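Local coordinates for protein putative NADP oxidoreductase BF3122 (Bacteroides fragilis, PDB 3D1L) that probably acts as an NADP-dependent oxidoreductase, joining a Rossmann-type nucleotide-binding domain to a helical domain related to the C-terminal domain of 6-phosphogluconate dehydrogenases, at residues I105-W110 / P115-F120; A154-S157 / R162-D165. All coordinates share one frame; numbering follows the deposited sequence.

Contact 1 of 2, residues I105-W110 / P115-F120; sequences IPMNVW and PHYGVF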
ATOM      1  N   ILE B 105      13.345  19.080  12.141  1.00 44.50           N
ATOM      2  CA  ILE B 105      14.312  19.737  13.017  1.00 44.98           C
ATOM      3  C   ILE B 105      14.857  20.955  12.278  1.00 45.12           C
ATOM      4  O   ILE B 105      15.317  20.828  11.145  1.00 45.38           O
ATOM      5  CB  ILE B 105      15.472  18.802  13.405  1.00 44.58           C
ATOM      6  CG1 ILE B 105      14.988  17.638  14.265  1.00 45.19           C
ATOM      7  CG2 ILE B 105      16.570  19.551  14.159  1.00 44.85           C
ATOM      8  CD1 ILE B 105      16.149  16.636  14.569  1.00 45.71           C
ATOM      9  N   PRO B 106      14.821  22.139  12.914  1.00 46.08           N
ATOM     10  CA  PRO B 106      15.320  23.338  12.229  1.00 46.35           C
ATOM     11  C   PRO B 106      16.816  23.256  11.990  1.00 47.12           C
ATOM     12  O   PRO B 106      17.525  22.582  12.749  1.00 47.65           O
ATOM     13  CB  PRO B 106      15.002  24.471  13.207  1.00 46.19           C
ATOM     14  CG  PRO B 106      14.773  23.833  14.502  1.00 46.26           C
ATOM     15  CD  PRO B 106      14.341  22.429  14.280  1.00 45.85           C
HETATM   16  N   MSE B 107      17.305  23.923  10.944  1.00 47.79           N
HETATM   17  CA  MSE B 107      18.749  23.994  10.700  1.00 48.61           C
HETATM   18  C   MSE B 107      19.501  24.650  11.851  1.00 49.12           C
HETATM   19  O   MSE B 107      20.664  24.326  12.087  1.00 49.62           O
HETATM   20  CB  MSE B 107      19.048  24.766   9.423  1.00 48.82           C
HETATM   21  CG  MSE B 107      20.509  24.781   9.039  1.00 48.62           C
HETATM   22 SE   MSE B 107      20.834  25.749   7.388  0.70 49.29          SE
HETATM   23  CE  MSE B 107      20.505  27.557   7.975  1.00 48.28           C
ATOM     24  N   ASN B 108      18.826  25.547  12.570  1.00 49.51           N
ATOM     25  CA  ASN B 108      19.469  26.371  13.612  1.00 50.45           C
ATOM     26  C   ASN B 108      20.007  25.593  14.811  1.00 50.46           C
ATOM     27  O   ASN B 108      20.725  26.158  15.625  1.00 51.36           O
ATOM     28  CB  ASN B 108      18.565  27.539  14.077  1.00 50.34           C
ATOM     29  CG  ASN B 108      17.288  27.066  14.794  1.00 51.94           C
ATOM     30  OD1 ASN B 108      17.230  25.961  15.341  1.00 54.12           O
ATOM     31  ND2 ASN B 108      16.261  27.911  14.789  1.00 52.45           N
ATOM     32  N   VAL B 109      19.678  24.307  14.920  1.00 50.32           N
ATOM     33  CA  VAL B 109      20.316  23.480  15.944  1.00 49.62           C
ATOM     34  C   VAL B 109      21.825  23.680  15.941  1.00 49.27           C
ATOM     35  O   VAL B 109      22.435  23.848  16.993  1.00 49.30           O
ATOM     36  CB  VAL B 109      19.962  21.971  15.829  1.00 49.73           C
ATOM     37  CG1 VAL B 109      18.549  21.805  16.073  1.00 49.91           C
ATOM     38  CG2 VAL B 109      20.320  21.372  14.451  1.00 49.70           C
ATOM     39  N   TRP B 110      22.417  23.695  14.751  1.00 48.94           N
ATOM     40  CA  TRP B 110      23.862  23.807  14.607  1.00 48.75           C
ATOM     41  C   TRP B 110      24.473  25.170  14.896  1.00 48.90           C
ATOM     42  O   TRP B 110      25.684  25.255  15.095  1.00 48.37           O
ATOM     43  CB  TRP B 110      24.255  23.445  13.188  1.00 48.29           C
ATOM     44  CG  TRP B 110      23.892  22.066  12.780  1.00 48.56           C
ATOM     45  CD1 TRP B 110      22.959  21.697  11.845  1.00 48.11           C
ATOM     46  CD2 TRP B 110      24.475  20.860  13.268  1.00 48.06           C
ATOM     47  NE1 TRP B 110      22.929  20.328  11.725  1.00 46.42           N
ATOM     48  CE2 TRP B 110      23.852  19.789  12.585  1.00 47.33           C
ATOM     49  CE3 TRP B 110      25.474  20.576  14.212  1.00 46.91           C
ATOM     50  CZ2 TRP B 110      24.188  18.454  12.822  1.00 46.51           C
ATOM     51  CZ3 TRP B 110      25.799  19.238  14.449  1.00 48.02           C
ATOM     52  CH2 TRP B 110      25.156  18.200  13.754  1.00 47.64           C
ATOM     53  N   PRO B 115      31.035  26.317  12.390  1.00 41.97           N
ATOM     54  CA  PRO B 115      30.977  27.323  11.334  1.00 41.49           C
ATOM     55  C   PRO B 115      30.238  26.919  10.044  1.00 41.10           C
ATOM     56  O   PRO B 115      29.744  27.798   9.369  1.00 40.54           O
ATOM     57  CB  PRO B 115      32.451  27.633  11.047  1.00 41.35           C
ATOM     58  CG  PRO B 115      33.210  26.456  11.587  1.00 41.71           C
ATOM     59  CD  PRO B 115      32.418  25.884  12.698  1.00 41.97           C
ATOM     60  N   HIS B 116      30.204  25.631   9.690  1.00 40.22           N
ATOM     61  CA  HIS B 116      29.555  25.197   8.459  1.00 40.09           C
ATOM     62  C   HIS B 116      28.579  24.061   8.800  1.00 41.21           C
ATOM     63  O   HIS B 116      28.941  23.062   9.464  1.00 40.06           O
ATOM     64  CB  HIS B 116      30.573  24.790   7.386  1.00 39.82           C
ATOM     65  CG  HIS B 116      31.625  25.825   7.133  1.00 38.80           C
ATOM     66  ND1 HIS B 116      31.491  26.805   6.171  1.00 39.06           N
ATOM     67  CD2 HIS B 116      32.806  26.072   7.759  1.00 38.08           C
ATOM     68  CE1 HIS B 116      32.552  27.593   6.199  1.00 38.49           C
ATOM     69  NE2 HIS B 116      33.369  27.163   7.144  1.00 36.36           N
ATOM     70  N   TYR B 117      27.331  24.239   8.362  1.00 40.83           N
ATOM     71  CA  TYR B 117      26.253  23.357   8.783  1.00 41.43           C
ATOM     72  C   TYR B 117      25.064  23.493   7.829  1.00 41.37           C
ATOM     73  O   TYR B 117      25.016  24.432   7.028  1.00 42.39           O
ATOM     74  CB  TYR B 117      25.846  23.648  10.225  1.00 41.32           C
ATOM     75  CG  TYR B 117      25.336  25.046  10.477  1.00 41.59           C
ATOM     76  CD1 TYR B 117      23.997  25.371  10.243  1.00 43.05           C
ATOM     77  CD2 TYR B 117      26.179  26.034  10.983  1.00 42.67           C
ATOM     78  CE1 TYR B 117      23.515  26.658  10.471  1.00 43.53           C
ATOM     79  CE2 TYR B 117      25.712  27.333  11.239  1.00 41.67           C
ATOM     80  CZ  TYR B 117      24.381  27.633  10.973  1.00 43.27           C
ATOM     81  OH  TYR B 117      23.897  28.898  11.212  1.00 43.40           O
ATOM     82  N   GLY B 118      24.118  22.571   7.917  1.00 40.86           N
ATOM     83  CA  GLY B 118      23.006  22.545   6.979  1.00 40.96           C
ATOM     84  C   GLY B 118      22.097  21.367   7.200  1.00 41.11           C
ATOM     85  O   GLY B 118      22.248  20.632   8.171  1.00 40.96           O
ATOM     86  N   VAL B 119      21.123  21.220   6.306  1.00 40.99           N
ATOM     87  CA  VAL B 119      20.155  20.141   6.356  1.00 40.04           C
ATOM     88  C   VAL B 119      20.224  19.478   4.994  1.00 39.87           C
ATOM     89  O   VAL B 119      20.267  20.152   3.978  1.00 39.51           O
ATOM     90  CB  VAL B 119      18.727  20.672   6.635  1.00 40.73           C
ATOM     91  CG1 VAL B 119      17.694  19.537   6.624  1.00 38.78           C
ATOM     92  CG2 VAL B 119      18.689  21.406   7.958  1.00 41.21           C
ATOM     93  N   PHE B 120      20.268  18.159   4.993  1.00 40.10           N
ATOM     94  CA  PHE B 120      20.466  17.345   3.801  1.00 40.27           C
ATOM     95  C   PHE B 120      19.335  16.308   3.848  1.00 40.39           C
ATOM     96  O   PHE B 120      19.545  15.196   4.340  1.00 39.48           O
ATOM     97  CB  PHE B 120      21.820  16.664   3.950  1.00 40.84           C
ATOM     98  CG  PHE B 120      22.403  16.108   2.687  1.00 41.34           C
ATOM     99  CD1 PHE B 120      22.693  16.926   1.599  1.00 41.64           C
ATOM    100  CD2 PHE B 120      22.763  14.774   2.629  1.00 43.58           C
ATOM    101  CE1 PHE B 120      23.269  16.412   0.450  1.00 43.04           C
ATOM    102  CE2 PHE B 120      23.363  14.237   1.478  1.00 46.06           C
ATOM    103  CZ  PHE B 120      23.622  15.063   0.385  1.00 44.12           C
TER

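Contact 2 of 2, residues A154-S157 / R162-D165; sequences AIAS and RVYD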
ATOM      1  N   ALA B 154      25.375  19.796  -4.985  1.00 42.76           N
ATOM      2  CA  ALA B 154      26.200  19.108  -5.943  1.00 43.09           C
ATOM      3  C   ALA B 154      26.302  17.640  -5.564  1.00 43.28           C
ATOM      4  O   ALA B 154      26.202  16.767  -6.436  1.00 43.70           O
ATOM      5  CB  ALA B 154      27.579  19.759  -6.033  1.00 42.67           C
ATOM      6  N   ILE B 155      26.472  17.363  -4.268  1.00 43.11           N
ATOM      7  CA  ILE B 155      26.468  15.982  -3.775  1.00 42.12           C
ATOM      8  C   ILE B 155      25.111  15.353  -4.044  1.00 41.94           C
ATOM      9  O   ILE B 155      25.052  14.279  -4.635  1.00 41.48           O
ATOM     10  CB  ILE B 155      26.791  15.871  -2.268  1.00 42.43           C
ATOM     11  CG1 ILE B 155      28.234  16.314  -2.001  1.00 43.84           C
ATOM     12  CG2 ILE B 155      26.571  14.428  -1.775  1.00 41.66           C
ATOM     13  CD1 ILE B 155      28.583  16.388  -0.510  1.00 42.18           C
ATOM     14  N   ALA B 156      24.033  16.018  -3.612  1.00 41.03           N
ATOM     15  CA  ALA B 156      22.669  15.474  -3.788  1.00 41.40           C
ATOM     16  C   ALA B 156      22.282  15.252  -5.266  1.00 41.00           C
ATOM     17  O   ALA B 156      21.606  14.273  -5.576  1.00 40.62           O
ATOM     18  CB  ALA B 156      21.613  16.317  -3.054  1.00 40.63           C
ATOM     19  N   SER B 157      22.748  16.125  -6.163  1.00 41.04           N
ATOM     20  CA  SER B 157      22.487  15.995  -7.618  1.00 41.86           C
ATOM     21  C   SER B 157      23.125  14.776  -8.293  1.00 41.77           C
ATOM     22  O   SER B 157      22.667  14.360  -9.355  1.00 41.91           O
ATOM     23  CB  SER B 157      22.908  17.263  -8.368  1.00 42.16           C
ATOM     24  OG  SER B 157      22.139  18.370  -7.916  1.00 44.01           O
ATOM     25  N   ARG B 162      15.869  15.402  -8.428  1.00 40.82           N
ATOM     26  CA  ARG B 162      14.903  16.289  -7.776  0.50 41.12           C
ATOM     27  C   ARG B 162      15.498  16.947  -6.540  1.00 40.55           C
ATOM     28  O   ARG B 162      15.100  16.669  -5.412  1.00 41.29           O
ATOM     29  CB  ARG B 162      13.606  15.541  -7.428  0.50 40.81           C
ATOM     30  CG  ARG B 162      12.574  15.493  -8.562  0.50 41.49           C
ATOM     31  CD  ARG B 162      11.217  14.986  -8.048  0.50 42.10           C
ATOM     32  NE  ARG B 162      10.097  15.333  -8.927  0.50 43.37           N
ATOM     33  CZ  ARG B 162       9.178  16.261  -8.664  0.50 44.55           C
ATOM     34  NH1 ARG B 162       9.213  16.959  -7.533  0.50 43.90           N
ATOM     35  NH2 ARG B 162       8.208  16.492  -9.541  0.50 46.57           N
ATOM     36  N   VAL B 163      16.441  17.839  -6.761  1.00 40.41           N
ATOM     37  CA  VAL B 163      17.192  18.489  -5.674  1.00 40.27           C
ATOM     38  C   VAL B 163      16.682  19.920  -5.514  1.00 40.46           C
ATOM     39  O   VAL B 163      16.690  20.683  -6.475  1.00 40.08           O
ATOM     40  CB  VAL B 163      18.722  18.445  -6.001  1.00 40.92           C
ATOM     41  CG1 VAL B 163      19.609  19.261  -4.974  1.00 39.99           C
ATOM     42  CG2 VAL B 163      19.158  16.993  -6.073  1.00 38.61           C
ATOM     43  N   TYR B 164      16.207  20.269  -4.324  1.00 40.13           N
ATOM     44  CA  TYR B 164      15.540  21.556  -4.132  1.00 40.57           C
ATOM     45  C   TYR B 164      16.124  22.293  -2.950  1.00 41.12           C
ATOM     46  O   TYR B 164      16.505  21.667  -1.959  1.00 40.92           O
ATOM     47  CB  TYR B 164      14.043  21.369  -3.886  1.00 40.67           C
ATOM     48  CG  TYR B 164      13.330  20.586  -4.962  1.00 41.24           C
ATOM     49  CD1 TYR B 164      13.220  21.086  -6.251  1.00 41.24           C
ATOM     50  CD2 TYR B 164      12.779  19.331  -4.687  1.00 42.21           C
ATOM     51  CE1 TYR B 164      12.575  20.372  -7.235  1.00 41.64           C
ATOM     52  CE2 TYR B 164      12.121  18.602  -5.674  1.00 41.58           C
ATOM     53  CZ  TYR B 164      12.025  19.134  -6.940  1.00 41.45           C
ATOM     54  OH  TYR B 164      11.370  18.440  -7.921  1.00 41.32           O
ATOM     55  N   ASP B 165      16.218  23.617  -3.070  1.00 40.31           N
ATOM     56  CA  ASP B 165      16.523  24.475  -1.934  1.00 40.03           C
ATOM     57  C   ASP B 165      15.217  24.662  -1.197  1.00 39.80           C
ATOM     58  O   ASP B 165      14.200  25.063  -1.791  1.00 39.06           O
ATOM     59  CB  ASP B 165      16.968  25.856  -2.412  1.00 40.49           C
ATOM     60  CG  ASP B 165      18.304  25.840  -3.122  1.00 40.73           C
ATOM     61  OD1 ASP B 165      19.324  25.731  -2.433  1.00 44.25           O
ATOM     62  OD2 ASP B 165      18.340  25.959  -4.370  1.00 44.15           O
TER

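Contact 1 of 2, residues I105-W110 / P115-F120
The Tyr117 ring is met over one face and at its edge by residues of the 3-10 turn 107-110: Trp110 C is centred 4.3 Å above the plane, while Met107 CG lies in the ring plane, 3.7 Å from Tyr117 CD1. One face of the Trp110 indole takes Val109 CG2 near the rim. The two aromatic side chains run past each other in opposite directions, with Trp110 CB pressed 3.3 Å from Tyr117 CG; the five-membered ring and the phenol are inclined by 32° and form no regular stack. Selenomethionine Met107 crosses the tyrosine almost at right angles. Its extended chain (CG opposite the backbone N, chi1 -175°) sets SE 3.9 Å from Gly118 CA, and the bend at chi3 (71°) turns the CE methyl back to 4.0 Å from Tyr117 CE1. Separately, Met107 SE makes an oblique Met-aromatic contact, 5.3 Å from the Tyr117 ring centroid. Met107 CB meets Val119 CG2 at 3.7 Å. No hydrogen bond joins the segments; Gly118 is instead paired through its backbone with Met98 and His100. This is plain packing of the loop after strand 97-100, with its 3-10 turn, on strand 117-122 of the Rossmann-type domain's mixed sheet.

Contact 2 of 2, residues A154-S157 / R162-D165
Ser157 OG has two kinds of neighbour: it is hydrogen-bonded to Lys153 O, one turn earlier in the same helix, and it lies 3.8 Å from Val163 CG2 on the strand that follows. Its first torsion explains the double role, for OG is placed opposite its own carbonyl carbon (chi1 -62°) and thereby reaches back to the preceding turn while its flank rests against the valine. The hydroxyl is thus satisfied within the helix, and across the contact it offers Val163 only van der Waals contact.

Val163 carries the strand's side of this small, partly buried interface. CG2, set opposite the valine's carbonyl carbon, touches the peptide bond between Ala156 and Ser157, 3.7 Å from both Ala156 C and Ser157 N. Ala156 CB meets both methyls of the branch, 3.9 Å from Val163 CG2 and 4.0 Å from Val163 CG1, so the fork of the valine is applied to the small alanine side chain. No hydrogen bond crosses between the segments. A polar tie lies beside the contact: Asp165 forms a salt bridge with Lys153, linking strand to helix once more. Backbone bonds of Tyr164 to Phe139 and Ile141 hold strand 163-165 beside its parallel neighbour. Helix packing against the strand it leads into is characteristic of the beta-alpha-beta crossover, built here from strand 139-143, helix 146-157 and strand 163-165.

Contacts 1 and 2 illustrate how one sheet can be dressed by successive pieces of chain. They follow each other in sequence, their centres about 16 Å apart, and strand 139-143 separates the two strands concerned, running antiparallel to 117-122 and parallel to 163-165. Phe120 joins them directly: from the strand of contact 1 its ring packs on the helix of contact 2, with Phe120 CZ 3.7 Å from Ile155 CG2 and Phe120 CE1 3.9 Å from Ala156 CB. Ala156 is therefore shared between Phe120 and Val163. A bound 2-mercapto-propion aldehyde lies about 13 Å from the Val119 side chain, so contact 1 does not line that site.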